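Local structure of mitogen-activated protein kinase, putative (Map kinase-like protein) (Leishmania major, 3PG1) at residues S68-C73 / Y347-I352; H88-G93 / M140-L145; E226-K231 / P287-V292. The protein is a MAP kinase-like protein with the eukaryotic serine/threonine kinase fold that probably binds ATP and phosphorylates serine or threonine residues of its substrates. One frame throughout, in Å; residues are numbered along the deposited sequence. Where two conformers were deposited one is given.

Contact 1: S68-C73 / Y347-I352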
loop_
_atom_site.group_PDB
_atom_site.type_symbol
_atom_site.label_atom_id
_atom_site.label_comp_id
_atom_site.label_asym_id
_atom_site.label_seq_id
_atom_site.Cartn_x
_atom_site.Cartn_y
_atom_site.Cartn_z
ATOM N N SER A 68 12.425 17.423 15.035
ATOM C CA SER A 68 12.282 18.505 16.007
ATOM C C SER A 68 10.852 19.062 16.090
ATOM O O SER A 68 10.474 19.588 17.139
ATOM C CB SER A 68 13.288 19.614 15.738
ATOM O OG SER A 68 14.485 19.317 16.435
ATOM N N ASP A 69 10.054 18.938 15.005
ATOM C CA ASP A 69 8.671 19.424 15.002
ATOM C C ASP A 69 7.695 18.313 15.381
ATOM O O ASP A 69 7.683 17.269 14.732
ATOM C CB ASP A 69 8.285 20.054 13.651
ATOM C CG ASP A 69 6.816 20.431 13.579
ATOM O OD1 ASP A 69 6.446 21.484 14.144
ATOM O OD2 ASP A 69 6.027 19.644 13.008
ATOM N N SER A 70 6.846 18.574 16.396
ATOM C CA SER A 70 5.835 17.664 16.947
ATOM C C SER A 70 5.010 16.880 15.918
ATOM O O SER A 70 5.013 15.647 15.961
ATOM C CB SER A 70 4.908 18.408 17.905
ATOM O OG SER A 70 3.894 17.554 18.415
ATOM N N PHE A 71 4.301 17.591 15.015
ATOM C CA PHE A 71 3.431 16.989 14.003
ATOM C C PHE A 71 4.184 16.100 13.001
ATOM O O PHE A 71 3.811 14.940 12.817
ATOM C CB PHE A 71 2.587 18.071 13.299
ATOM C CG PHE A 71 1.807 17.598 12.096
ATOM C CD1 PHE A 71 0.593 16.939 12.249
ATOM C CD2 PHE A 71 2.281 17.817 10.808
ATOM C CE1 PHE A 71 -0.122 16.492 11.135
ATOM C CE2 PHE A 71 1.568 17.369 9.696
ATOM C CZ PHE A 71 0.371 16.711 9.866
ATOM N N LEU A 72 5.230 16.651 12.360
ATOM C CA LEU A 72 6.056 15.943 11.375
ATOM C C LEU A 72 6.780 14.748 11.996
ATOM O O LEU A 72 6.807 13.681 11.377
ATOM C CB LEU A 72 7.039 16.893 10.659
ATOM C CG LEU A 72 6.415 18.110 9.953
ATOM C CD1 LEU A 72 7.483 19.064 9.451
ATOM C CD2 LEU A 72 5.452 17.693 8.842
ATOM N N CYS A 73 7.313 14.919 13.238
ATOM C CA CYS A 73 7.988 13.865 14.000
ATOM C C CYS A 73 7.026 12.693 14.218
ATOM O O CYS A 73 7.395 11.548 13.929
ATOM C CB CYS A 73 8.522 14.402 15.324
ATOM S SG CYS A 73 9.591 13.252 16.223
ATOM N N TYR A 347 10.553 15.072 22.488
ATOM C CA TYR A 347 11.496 14.333 23.330
ATOM C C TYR A 347 10.900 12.990 23.778
ATOM O O TYR A 347 11.647 12.027 23.967
ATOM C CB TYR A 347 11.958 15.190 24.524
ATOM C CG TYR A 347 12.763 16.407 24.112
ATOM C CD1 TYR A 347 14.135 16.318 23.889
ATOM C CD2 TYR A 347 12.152 17.647 23.940
ATOM C CE1 TYR A 347 14.879 17.430 23.496
ATOM C CE2 TYR A 347 12.887 18.766 23.544
ATOM C CZ TYR A 347 14.251 18.652 23.325
ATOM O OH TYR A 347 14.988 19.754 22.955
ATOM N N ASP A 348 9.556 12.918 23.911
ATOM C CA ASP A 348 8.845 11.680 24.249
ATOM C C ASP A 348 8.903 10.732 23.044
ATOM O O ASP A 348 9.109 9.532 23.224
ATOM C CB ASP A 348 7.377 11.961 24.647
ATOM C CG ASP A 348 7.142 12.367 26.100
ATOM O OD1 ASP A 348 8.024 12.096 26.947
ATOM O OD2 ASP A 348 6.045 12.897 26.399
ATOM N N MET A 349 8.769 11.294 21.819
ATOM C CA MET A 349 8.817 10.585 20.535
ATOM C C MET A 349 10.219 10.058 20.222
ATOM O O MET A 349 10.339 8.935 19.725
ATOM C CB MET A 349 8.339 11.493 19.393
ATOM C CG MET A 349 6.862 11.779 19.419
ATOM S SD MET A 349 6.427 12.866 18.050
ATOM C CE MET A 349 5.068 13.754 18.778
ATOM N N HIS A 350 11.277 10.874 20.507
ATOM C CA HIS A 350 12.694 10.533 20.315
ATOM C C HIS A 350 13.043 9.255 21.080
ATOM O O HIS A 350 13.806 8.427 20.573
ATOM C CB HIS A 350 13.597 11.686 20.791
ATOM C CG HIS A 350 13.764 12.814 19.814
ATOM N ND1 HIS A 350 14.730 13.783 20.004
ATOM C CD2 HIS A 350 13.096 13.086 18.668
ATOM C CE1 HIS A 350 14.621 14.609 18.976
ATOM N NE2 HIS A 350 13.649 14.232 18.149
ATOM N N LYS A 351 12.463 9.095 22.302
ATOM C CA LYS A 351 12.604 7.911 23.157
ATOM C C LYS A 351 11.967 6.703 22.457
ATOM O O LYS A 351 12.539 5.614 22.500
ATOM C CB LYS A 351 11.934 8.135 24.522
ATOM N N ILE A 352 10.800 6.904 21.798
ATOM C CA ILE A 352 10.102 5.843 21.047
ATOM C C ILE A 352 10.955 5.418 19.842
ATOM O O ILE A 352 11.040 4.224 19.585
ATOM C CB ILE A 352 8.619 6.172 20.685
ATOM C CG1 ILE A 352 7.804 6.591 21.936
ATOM C CG2 ILE A 352 7.929 4.982 19.962
ATOM C CD1 ILE A 352 6.460 7.290 21.625
#

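Contact 2: H88-G93 / M140-L145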
loop_
_atom_site.group_PDB
_atom_site.type_symbol
_atom_site.label_atom_id
_atom_site.label_comp_id
_atom_site.label_asym_id
_atom_site.label_seq_id
_atom_site.Cartn_x
_atom_site.Cartn_y
_atom_site.Cartn_z
ATOM N N HIS A 88 6.808 -10.305 7.857
ATOM C CA HIS A 88 6.134 -11.265 6.999
ATOM C C HIS A 88 6.661 -11.149 5.568
ATOM O O HIS A 88 6.882 -10.029 5.118
ATOM C CB HIS A 88 4.602 -11.017 7.053
ATOM C CG HIS A 88 3.796 -12.082 6.382
ATOM N ND1 HIS A 88 3.618 -12.091 5.005
ATOM C CD2 HIS A 88 3.119 -13.111 6.919
ATOM C CE1 HIS A 88 2.860 -13.140 4.742
ATOM N NE2 HIS A 88 2.540 -13.795 5.858
ATOM N N PRO A 89 6.830 -12.278 4.837
ATOM C CA PRO A 89 7.370 -12.190 3.463
ATOM C C PRO A 89 6.611 -11.301 2.476
ATOM O O PRO A 89 7.194 -10.868 1.503
ATOM C CB PRO A 89 7.386 -13.659 2.970
ATOM C CG PRO A 89 7.245 -14.505 4.171
ATOM C CD PRO A 89 6.549 -13.682 5.222
ATOM N N ASN A 90 5.319 -11.084 2.678
ATOM C CA ASN A 90 4.500 -10.315 1.735
ATOM C C ASN A 90 4.339 -8.867 2.085
ATOM O O ASN A 90 3.672 -8.148 1.342
ATOM C CB ASN A 90 3.129 -10.950 1.584
ATOM C CG ASN A 90 3.182 -12.302 0.943
ATOM O OD1 ASN A 90 2.625 -13.263 1.462
ATOM N ND2 ASN A 90 3.851 -12.407 -0.192
ATOM N N ILE A 91 4.946 -8.433 3.201
ATOM C CA ILE A 91 4.880 -7.060 3.706
ATOM C C ILE A 91 6.290 -6.502 3.717
ATOM O O ILE A 91 7.176 -7.088 4.356
ATOM C CB ILE A 91 4.217 -6.994 5.115
ATOM C CG1 ILE A 91 2.754 -7.609 5.145
ATOM C CG2 ILE A 91 4.246 -5.528 5.675
ATOM C CD1 ILE A 91 1.779 -6.949 4.233
ATOM N N LEU A 92 6.512 -5.369 3.017
ATOM C CA LEU A 92 7.862 -4.765 2.962
ATOM C C LEU A 92 8.294 -4.380 4.365
ATOM O O LEU A 92 7.552 -3.731 5.080
ATOM C CB LEU A 92 7.915 -3.561 1.990
ATOM C CG LEU A 92 9.330 -2.970 1.718
ATOM C CD1 LEU A 92 10.147 -3.901 0.848
ATOM C CD2 LEU A 92 9.222 -1.577 1.103
ATOM N N GLY A 93 9.427 -4.889 4.794
ATOM C CA GLY A 93 9.886 -4.603 6.150
ATOM C C GLY A 93 11.076 -3.686 6.244
ATOM O O GLY A 93 11.666 -3.312 5.223
ATOM N N MET A 140 -1.983 -12.964 -7.143
ATOM C CA MET A 140 -3.194 -12.664 -6.359
ATOM C C MET A 140 -3.161 -13.362 -4.998
ATOM O O MET A 140 -3.565 -12.760 -4.003
ATOM C CB MET A 140 -4.482 -13.071 -7.121
ATOM C CG MET A 140 -4.848 -12.086 -8.266
ATOM S SD MET A 140 -4.822 -10.326 -7.728
ATOM C CE MET A 140 -6.025 -10.323 -6.401
ATOM N N TYR A 141 -2.662 -14.611 -4.960
ATOM C CA TYR A 141 -2.600 -15.349 -3.690
ATOM C C TYR A 141 -1.715 -14.542 -2.700
ATOM O O TYR A 141 -2.105 -14.340 -1.560
ATOM C CB TYR A 141 -2.081 -16.812 -3.904
ATOM C CG TYR A 141 -2.170 -17.673 -2.648
ATOM C CD1 TYR A 141 -3.407 -17.997 -2.084
ATOM C CD2 TYR A 141 -1.024 -18.157 -2.026
ATOM C CE1 TYR A 141 -3.494 -18.770 -0.917
ATOM C CE2 TYR A 141 -1.103 -18.978 -0.887
ATOM C CZ TYR A 141 -2.341 -19.250 -0.319
ATOM O OH TYR A 141 -2.437 -20.030 0.825
ATOM N N HIS A 142 -0.545 -14.090 -3.156
ATOM C CA HIS A 142 0.403 -13.345 -2.328
ATOM C C HIS A 142 -0.069 -11.937 -1.997
ATOM O O HIS A 142 0.142 -11.458 -0.871
ATOM C CB HIS A 142 1.797 -13.382 -2.963
ATOM C CG HIS A 142 2.445 -14.736 -2.866
ATOM N ND1 HIS A 142 3.422 -15.000 -1.920
ATOM C CD2 HIS A 142 2.198 -15.871 -3.561
ATOM C CE1 HIS A 142 3.752 -16.275 -2.081
ATOM N NE2 HIS A 142 3.040 -16.844 -3.051
ATOM N N ILE A 143 -0.735 -11.280 -2.962
ATOM C CA ILE A 143 -1.341 -9.955 -2.707
ATOM C C ILE A 143 -2.370 -10.090 -1.587
ATOM O O ILE A 143 -2.377 -9.262 -0.673
ATOM C CB ILE A 143 -2.003 -9.329 -3.990
ATOM C CG1 ILE A 143 -0.945 -8.916 -5.058
ATOM C CG2 ILE A 143 -2.951 -8.142 -3.648
ATOM C CD1 ILE A 143 -1.526 -8.815 -6.519
ATOM N N LEU A 144 -3.260 -11.108 -1.664
ATOM C CA LEU A 144 -4.302 -11.255 -0.636
ATOM C C LEU A 144 -3.738 -11.680 0.716
ATOM O O LEU A 144 -4.278 -11.289 1.738
ATOM C CB LEU A 144 -5.418 -12.193 -1.096
ATOM C CG LEU A 144 -6.330 -11.583 -2.178
ATOM C CD1 LEU A 144 -7.202 -12.667 -2.837
ATOM C CD2 LEU A 144 -7.214 -10.432 -1.575
ATOM N N LEU A 145 -2.654 -12.457 0.716
ATOM C CA LEU A 145 -1.992 -12.837 1.988
ATOM C C LEU A 145 -1.374 -11.582 2.634
ATOM O O LEU A 145 -1.499 -11.409 3.829
ATOM C CB LEU A 145 -0.904 -13.905 1.773
ATOM C CG LEU A 145 -1.404 -15.342 1.612
ATOM C CD1 LEU A 145 -0.235 -16.287 1.309
ATOM C CD2 LEU A 145 -2.191 -15.837 2.880
#

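Contact 3: E226-K231 / P287-V292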
loop_
_atom_site.group_PDB
_atom_site.type_symbol
_atom_site.label_atom_id
_atom_site.label_comp_id
_atom_site.label_asym_id
_atom_site.label_seq_id
_atom_site.Cartn_x
_atom_site.Cartn_y
_atom_site.Cartn_z
ATOM N N GLU A 226 -7.269 -6.180 -13.909
ATOM C CA GLU A 226 -6.266 -5.472 -14.683
ATOM C C GLU A 226 -5.164 -6.402 -15.173
ATOM O O GLU A 226 -4.634 -6.187 -16.258
ATOM C CB GLU A 226 -5.670 -4.320 -13.880
ATOM C CG GLU A 226 -4.776 -3.400 -14.723
ATOM C CD GLU A 226 -4.336 -2.137 -14.011
ATOM O OE1 GLU A 226 -4.997 -1.713 -13.033
ATOM O OE2 GLU A 226 -3.292 -1.589 -14.411
ATOM N N MET A 227 -4.815 -7.433 -14.390
ATOM C CA MET A 227 -3.767 -8.353 -14.843
ATOM C C MET A 227 -4.281 -9.188 -16.010
ATOM O O MET A 227 -3.487 -9.592 -16.850
ATOM C CB MET A 227 -3.301 -9.266 -13.688
ATOM C CG MET A 227 -2.294 -8.591 -12.772
ATOM S SD MET A 227 -1.507 -9.719 -11.595
ATOM C CE MET A 227 -2.789 -9.896 -10.477
ATOM N N PHE A 228 -5.590 -9.503 -16.031
ATOM C CA PHE A 228 -6.164 -10.262 -17.151
ATOM C C PHE A 228 -6.259 -9.357 -18.392
ATOM O O PHE A 228 -5.852 -9.750 -19.493
ATOM C CB PHE A 228 -7.573 -10.777 -16.820
ATOM C CG PHE A 228 -7.621 -12.020 -15.967
ATOM C CD1 PHE A 228 -7.405 -13.277 -16.528
ATOM C CD2 PHE A 228 -7.893 -11.933 -14.596
ATOM C CE1 PHE A 228 -7.403 -14.426 -15.729
ATOM C CE2 PHE A 228 -7.920 -13.083 -13.799
ATOM C CZ PHE A 228 -7.697 -14.327 -14.375
ATOM N N ASN A 229 -6.831 -8.157 -18.197
ATOM C CA ASN A 229 -7.087 -7.180 -19.256
ATOM C C ASN A 229 -5.883 -6.411 -19.752
ATOM O O ASN A 229 -5.915 -5.932 -20.892
ATOM C CB ASN A 229 -8.225 -6.232 -18.849
ATOM C CG ASN A 229 -9.563 -6.930 -18.722
ATOM O OD1 ASN A 229 -9.688 -8.110 -19.025
ATOM N ND2 ASN A 229 -10.586 -6.244 -18.209
ATOM N N ARG A 230 -4.841 -6.253 -18.908
ATOM C CA ARG A 230 -3.618 -5.487 -19.220
ATOM C C ARG A 230 -3.973 -3.990 -19.353
ATOM O O ARG A 230 -3.243 -3.227 -19.968
ATOM C CB ARG A 230 -2.867 -6.032 -20.478
ATOM C CG ARG A 230 -2.480 -7.509 -20.364
ATOM C CD ARG A 230 -1.616 -7.801 -19.141
ATOM N NE ARG A 230 -0.263 -7.237 -19.256
ATOM C CZ ARG A 230 0.770 -7.851 -19.829
ATOM N NH1 ARG A 230 1.958 -7.275 -19.854
ATOM N NH2 ARG A 230 0.614 -9.043 -20.389
ATOM N N LYS A 231 -5.100 -3.588 -18.735
ATOM C CA LYS A 231 -5.633 -2.231 -18.771
ATOM C C LYS A 231 -6.490 -2.071 -17.524
ATOM O O LYS A 231 -7.217 -3.011 -17.169
ATOM C CB LYS A 231 -6.469 -2.051 -20.048
ATOM C CG LYS A 231 -6.984 -0.643 -20.284
ATOM C CD LYS A 231 -7.319 -0.400 -21.760
ATOM C CE LYS A 231 -8.633 -0.983 -22.232
ATOM N NZ LYS A 231 -8.895 -0.627 -23.657
ATOM N N PRO A 287 -12.565 -10.773 -20.436
ATOM C CA PRO A 287 -12.693 -11.902 -21.372
ATOM C C PRO A 287 -11.769 -13.096 -21.236
ATOM O O PRO A 287 -12.166 -14.222 -21.580
ATOM C CB PRO A 287 -12.625 -11.244 -22.778
ATOM C CG PRO A 287 -12.153 -9.863 -22.586
ATOM C CD PRO A 287 -12.472 -9.479 -21.149
ATOM N N THR A 288 -10.534 -12.873 -20.775
ATOM C CA THR A 288 -9.560 -13.966 -20.657
ATOM C C THR A 288 -9.631 -14.674 -19.289
ATOM O O THR A 288 -8.898 -15.638 -19.083
ATOM C CB THR A 288 -8.156 -13.484 -21.027
ATOM O OG1 THR A 288 -7.731 -12.519 -20.050
ATOM C CG2 THR A 288 -8.089 -12.888 -22.464
ATOM N N ALA A 289 -10.510 -14.223 -18.366
ATOM C CA ALA A 289 -10.643 -14.913 -17.070
ATOM C C ALA A 289 -11.577 -16.105 -17.216
ATOM O O ALA A 289 -12.663 -15.954 -17.787
ATOM C CB ALA A 289 -11.186 -13.955 -16.003
ATOM N N ASP A 290 -11.174 -17.282 -16.697
ATOM C CA ASP A 290 -12.032 -18.461 -16.698
ATOM C C ASP A 290 -13.220 -18.293 -15.695
ATOM O O ASP A 290 -13.196 -17.338 -14.916
ATOM C CB ASP A 290 -11.235 -19.785 -16.537
ATOM C CG ASP A 290 -10.702 -20.186 -15.171
ATOM O OD1 ASP A 290 -11.234 -19.696 -14.145
ATOM O OD2 ASP A 290 -9.831 -21.065 -15.121
ATOM N N PRO A 291 -14.265 -19.165 -15.708
ATOM C CA PRO A 291 -15.422 -18.942 -14.803
ATOM C C PRO A 291 -15.160 -18.858 -13.306
ATOM O O PRO A 291 -15.831 -18.100 -12.614
ATOM C CB PRO A 291 -16.386 -20.080 -15.164
ATOM C CG PRO A 291 -16.035 -20.397 -16.644
ATOM C CD PRO A 291 -14.523 -20.295 -16.642
ATOM N N VAL A 292 -14.178 -19.590 -12.821
ATOM C CA VAL A 292 -13.817 -19.622 -11.395
ATOM C C VAL A 292 -13.167 -18.284 -11.002
ATOM O O VAL A 292 -13.489 -17.714 -9.959
ATOM C CB VAL A 292 -12.919 -20.833 -11.041
ATOM C CG1 VAL A 292 -12.656 -20.877 -9.544
ATOM C CG2 VAL A 292 -13.561 -22.157 -11.520
HETATM O O HOH W 1 -4.994 -12.712 -19.744
HETATM O O HOH W 2 -9.053 -10.275 -20.486
#

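Contact 1: S68-C73 / Y347-I352
Met349 and Cys73 meet sulfur to sulfur, with Met349 SD 3.7 Å from Cys73 SG, where the start of helix 70-85, the C-helix of the kinase N-lobe, packs against the C-terminal helix 346-360. Met349 reaches toward helix 70-85. CG stands anti to the carbonyl carbon (chi1 -71°), chi2 is extended, and a bend at chi3 turns the methyl onto the first turn of the other helix, where Met349 CE lies 3.4 Å from Ser70 O. Cys73 answers from its own helix with SG anti to the backbone N, which also lays Cys73 SG 3.8 Å from Met349 CB, so that the thiol runs beside the methionine chain. From the other flank comes the His350 imidazole, turned edge-on: Cys73 SG sits near the ring plane, 4.3 Å from His350 CD2. That ring is held from elsewhere, since NE2 is hydrogen-bonded to Leu67 O, while Phe101 stacks on it and His107 meets it edge-to-face. Ser70 OG lies 4.0 Å from Met349 CE and is hydrogen-bonded to Thr344 O, just ahead of helix 346-360. At the start of helix 70-85 Asp69 is the N-cap: Leu72 N reaches Asp69 OD2 at 3.2 Å in a nearly straight bond, on the anti side of the carboxylate. A C-terminal segment folding back on the N-lobe is familiar from MAP kinases. Chemically the touch is mostly sulfur and methyl packing, with the methyl against a carbonyl oxygen and an imidazole edge beside the thiol; the Ser70 hydroxyl and His350 NE2 bond outside the two segments.

Contact 2: H88-G93 / M140-L145
Asn90 reaches across to His142 and Leu145 from the His-Pro-Asn sequence of the loop that follows the C-helix of the kinase fold, the αC-β4 loop, which here meets helix 133-152, the E-helix of the C-lobe. The tight part is the buried Asn90 amide. Asn90 ND2 donates to His142 ND1 at 3.1 Å, fairly straight (161°), entering in the plane of the imidazole and nearly in that of its own amide, although the two planes stand 79° apart. ND1 thus serves as an acceptor. ND2 has a second partner in Ile173 O, so two bonds grip this nitrogen and fix which way round the amide sits. With CG anti to the carbonyl carbon (chi1 -66°), the amide comes up against the His142 carbonyl, Asn90 CG lying 3.6 Å from His142 O. Backbone hydrogen bonds join Asn90 and Leu92 to Ile175 of strand 173-175. The looser side lies toward His88 and Pro89. The proline is exposed, and the partly exposed His88 ring stays clear of the helix segment, though its side chain touches Val149 further along the same helix. Within the loop, a type I turn runs from His88 to Ile91, and His88 ND1 takes the N-H of Asn90, its N at 3.1 Å, tilted from the ring plane. His142, too, is partly exposed, with Tyr138 meeting its ring at a slant. On the Leu145 side the amide oxygen meets carbon: Asn90 OD1 lies 3.6 Å from Leu145 CB.

Contact 3: E226-K231 / P287-V292
The Phe228 ring carries the Ala289 methyl on one face, with Ala289 CB 3.7 Å from the ring centroid and only 7° off its normal, a CH-pi contact centred on the ring. Ala289 CA leans over the same ring toward its rim, 3.5 Å from Phe228 CE1. At the edge, near the ring plane, Thr288 OG1 lies 3.6 Å from Phe228 CD1. The ring is further enclosed by Ile136, Val286, Ala293 and Ile297. Next to it the Asn229 side chain crosses that of Pro287 at about a right angle and brings Asn229 OD1 3.8 Å from Pro287 CD; the amide's ND2 is hydrogen-bonded to Val285 O. This is the C-terminal end of helix 214-229, the F-helix at the core of the kinase C-lobe, meeting the turn that leads into helix 291-300. Two waters bridge the polar groups beside the ring. One donates to Phe228 O and is 2.8 Å from Thr288 OG1. A chi1 of 66° places Thr288 OG1 between the backbone N and carbonyl carbon, 3.4 Å from Phe228 O. The other water donates to Asn229 OD1 at 2.7 Å and accepts from Thr288 N. At the far end Asp290 N-caps helix 291-300, where OD1 takes the N-H of Ala293 and, weakly, that of Val292.

Contact 1 belongs to the N-lobe side, contact 3 to the far side of the C-lobe, and contact 2 lies between them. Contacts 1 and 3 have centres about 47 Å apart; the centre of contact 2 lies about 30 Å and 21 Å from theirs. Contacts 2 and 3 touch through helices 133-152 and 214-229, where Met140 SD lies 3.4 Å from Met227 CE. Along the chain contact 2 closes before contact 3 opens, and both lie inside the chain loop that contact 1 closes. Contact 1 thus ties the C-terminal helix to helix 70-85 of the N-lobe, contact 2 joins the loop after that helix to the C-lobe, and contact 3 lies wholly within the C-lobe.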